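PDB 4FSP: probable porin from Pseudomonas aeruginosa, which probably forms a beta-barrel channel of the OprD family that lets small solutes cross the outer membrane. Local coordinates for residues G75-V79 with D104-L108. Numbering follows the deposited sequence.
Sequences GKLGV and DYARL. With C8E ((hydroxyethyloxy)tri(ethyloxy)octane), chain H.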
ATOM      1  N   GLY A  75       4.349 -12.680  14.587  1.00 36.66           N
ATOM      2  CA  GLY A  75       5.341 -12.392  15.605  1.00 38.26           C
ATOM      3  C   GLY A  75       6.427 -11.521  15.007  1.00 45.33           C
ATOM      4  O   GLY A  75       7.059 -11.893  14.008  1.00 52.30           O
ATOM      5  N   LYS A  76       6.636 -10.350  15.600  1.00 42.02           N
ATOM      6  CA  LYS A  76       7.639  -9.424  15.092  1.00 46.94           C
ATOM      7  C   LYS A  76       8.673  -9.078  16.158  1.00 43.43           C
ATOM      8  O   LYS A  76       8.327  -8.759  17.301  1.00 36.98           O
ATOM      9  CB  LYS A  76       6.969  -8.149  14.570  1.00 43.34           C
ATOM     10  CG  LYS A  76       5.897  -8.427  13.526  1.00 54.35           C
ATOM     11  CD  LYS A  76       4.752  -7.429  13.595  1.00 58.95           C
ATOM     12  CE  LYS A  76       5.184  -6.060  13.130  1.00 57.35           C
ATOM     13  NZ  LYS A  76       3.998  -5.172  12.995  1.00 54.97           N
ATOM     14  N   LEU A  77       9.940  -9.155  15.780  1.00 41.73           N
ATOM     15  CA  LEU A  77      11.013  -8.645  16.622  1.00 48.00           C
ATOM     16  C   LEU A  77      11.859  -7.636  15.838  1.00 48.04           C
ATOM     17  O   LEU A  77      12.285  -7.907  14.710  1.00 45.09           O
ATOM     18  CB  LEU A  77      11.879  -9.787  17.158  1.00 49.46           C
ATOM     19  CG  LEU A  77      12.993  -9.371  18.124  1.00 57.23           C
ATOM     20  CD1 LEU A  77      12.402  -8.783  19.397  1.00 60.50           C
ATOM     21  CD2 LEU A  77      13.902 -10.551  18.450  1.00 62.99           C
ATOM     22  N   GLY A  78      12.077  -6.466  16.430  1.00 48.21           N
ATOM     23  CA  GLY A  78      12.888  -5.433  15.811  1.00 52.33           C
ATOM     24  C   GLY A  78      13.982  -4.922  16.738  1.00 60.50           C
ATOM     25  O   GLY A  78      13.727  -4.614  17.906  1.00 62.94           O
ATOM     26  N   VAL A  79      15.203  -4.833  16.218  1.00 52.60           N
ATOM     27  CA  VAL A  79      16.336  -4.370  17.006  1.00 60.33           C
ATOM     28  C   VAL A  79      17.105  -3.286  16.258  1.00 66.65           C
ATOM     29  O   VAL A  79      17.520  -3.495  15.117  1.00 60.28           O
ATOM     30  CB  VAL A  79      17.283  -5.532  17.346  1.00 64.71           C
ATOM     31  CG1 VAL A  79      17.422  -6.468  16.158  1.00 67.38           C
ATOM     32  CG2 VAL A  79      18.634  -5.003  17.779  1.00 65.88           C
ATOM     33  N   ASP A 104      14.822  -2.553  21.279  1.00 93.84           N
ATOM     34  CA  ASP A 104      14.185  -3.860  21.174  1.00 92.29           C
ATOM     35  C   ASP A 104      12.680  -3.706  20.987  1.00 88.88           C
ATOM     36  O   ASP A 104      11.967  -3.307  21.908  1.00 94.91           O
ATOM     37  CB  ASP A 104      14.476  -4.713  22.414  1.00 96.11           C
ATOM     38  CG  ASP A 104      14.190  -6.188  22.186  1.00 96.70           C
ATOM     39  OD1 ASP A 104      14.594  -6.710  21.125  1.00100.46           O
ATOM     40  OD2 ASP A 104      13.557  -6.824  23.058  1.00 90.55           O
ATOM     41  N   TYR A 105      12.212  -4.030  19.785  1.00 81.71           N
ATOM     42  CA  TYR A 105      10.799  -3.949  19.425  1.00 71.79           C
ATOM     43  C   TYR A 105      10.207  -5.355  19.324  1.00 61.35           C
ATOM     44  O   TYR A 105      10.731  -6.211  18.604  1.00 57.50           O
ATOM     45  CB  TYR A 105      10.659  -3.214  18.090  1.00 76.13           C
ATOM     46  CG  TYR A 105       9.257  -3.147  17.530  1.00 79.90           C
ATOM     47  CD1 TYR A 105       8.892  -3.915  16.432  1.00 78.06           C
ATOM     48  CD2 TYR A 105       8.306  -2.303  18.086  1.00 84.63           C
ATOM     49  CE1 TYR A 105       7.617  -3.851  15.908  1.00 80.57           C
ATOM     50  CE2 TYR A 105       7.027  -2.232  17.568  1.00 84.64           C
ATOM     51  CZ  TYR A 105       6.686  -3.008  16.480  1.00 84.81           C
ATOM     52  OH  TYR A 105       5.410  -2.945  15.962  1.00 84.43           O
ATOM     53  N   ALA A 106       9.123  -5.604  20.049  1.00 56.18           N
ATOM     54  CA  ALA A 106       8.556  -6.951  20.086  1.00 52.51           C
ATOM     55  C   ALA A 106       7.040  -6.928  20.079  1.00 50.74           C
ATOM     56  O   ALA A 106       6.405  -6.239  20.881  1.00 52.97           O
ATOM     57  CB  ALA A 106       9.071  -7.717  21.293  1.00 46.08           C
ATOM     58  N   ARG A 107       6.452  -7.699  19.180  1.00 44.42           N
ATOM     59  CA  ARG A 107       5.011  -7.666  19.071  1.00 47.51           C
ATOM     60  C   ARG A 107       4.381  -8.962  18.563  1.00 45.01           C
ATOM     61  O   ARG A 107       4.932  -9.646  17.693  1.00 48.63           O
ATOM     62  CB  ARG A 107       4.611  -6.496  18.177  1.00 57.06           C
ATOM     63  CG  ARG A 107       3.318  -5.862  18.598  1.00 66.15           C
ATOM     64  CD  ARG A 107       3.208  -4.441  18.104  1.00 74.65           C
ATOM     65  NE  ARG A 107       1.819  -4.018  18.168  1.00 81.10           N
ATOM     66  CZ  ARG A 107       0.931  -4.307  17.227  1.00 87.76           C
ATOM     67  NH1 ARG A 107       1.312  -4.989  16.155  1.00 87.81           N
ATOM     68  NH2 ARG A 107      -0.326  -3.900  17.343  1.00 92.02           N
ATOM     69  N   LEU A 108       3.206  -9.275  19.094  1.00 38.52           N
ATOM     70  CA  LEU A 108       2.473 -10.455  18.669  1.00 43.25           C
ATOM     71  C   LEU A 108       1.067 -10.049  18.250  1.00 39.46           C
ATOM     72  O   LEU A 108       0.311  -9.516  19.057  1.00 46.48           O
ATOM     73  CB  LEU A 108       2.399 -11.459  19.821  1.00 49.23           C
ATOM     74  CG  LEU A 108       2.719 -12.918  19.489  1.00 56.82           C
ATOM     75  CD1 LEU A 108       2.323 -13.831  20.650  1.00 60.72           C
ATOM     76  CD2 LEU A 108       2.025 -13.337  18.205  1.00 52.36           C
TER
HETATM   77  C2  C8E H 407       4.837  -7.660  25.404  1.00 60.97           C
HETATM   78  C3  C8E H 407       5.517  -8.038  24.097  1.00 57.25           C
HETATM   79  C4  C8E H 407       4.824  -9.238  23.472  1.00 52.32           C
HETATM   80  C5  C8E H 407       5.823 -10.332  23.122  1.00 50.21           C
HETATM   81  C6  C8E H 407       6.107 -10.338  21.624  1.00 46.21           C
HETATM   82  C7  C8E H 407       6.929 -11.556  21.208  1.00 52.91           C
HETATM   83  C8  C8E H 407       6.843 -11.799  19.704  1.00 58.28           C
HETATM   84  O9  C8E H 407       8.136 -11.932  19.149  1.00 64.48           O
HETATM   85  C10 C8E H 407       8.220 -12.979  18.211  1.00 61.82           C
HETATM   86  C11 C8E H 407       9.407 -12.730  17.284  1.00 63.58           C
HETATM   87  O12 C8E H 407       9.678 -13.946  16.627  1.00 69.83           O
HETATM   88  C13 C8E H 407      10.627 -13.869  15.590  1.00 65.73           C
HETATM   89  C14 C8E H 407      11.242 -15.261  15.464  1.00 66.82           C
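A detergent molecule, C8E, lies across both strands, on the face that carries Leu77, Ala106 and Leu108. It uses the space left by Gly75: its C10 is 3.9 Å from Gly75 CA, where a CB would crowd it, and its C11 is 3.8 Å from Leu77 CB. Detergent here is consistent with this being the lipid-facing outside of the barrel, as expected for an outer-membrane porin. Beneath it, strand segments 75-79 and 105-108 run antiparallel, their axes at 175°. Lys76 and Arg107 form one hydrogen-bonded pair, with Lys76 N to Arg107 O at 2.8 Å and Arg107 N to Lys76 O at 2.9 Å. Gly78 and Tyr105 form the next, where Tyr105 N to Gly78 O is very short, 2.5 Å. Between these pairs Leu77 sits opposite Ala106, its CD1 4.0 Å from Ala106 CB. The opposite face, with Lys76, Tyr105 and Arg107, probably turns to the barrel interior. Here Gly78 has no CB, which would crowd CB of Tyr105, its cross-strand partner; the ring has Gly78 N and Lys76 CE at its edge. Lys76 NZ and Arg107 NH1 come within 4.2 Å despite like charge; Arg107 also makes a salt bridge to Asp109. Val144, from a loop, touches both long side chains. The pair joins strands 67-80 and 105-116 of the barrel wall, and 67-80 is hydrogen-bonded on its other edge to strand 47-59, through Phe56, Phe54 and Gln52.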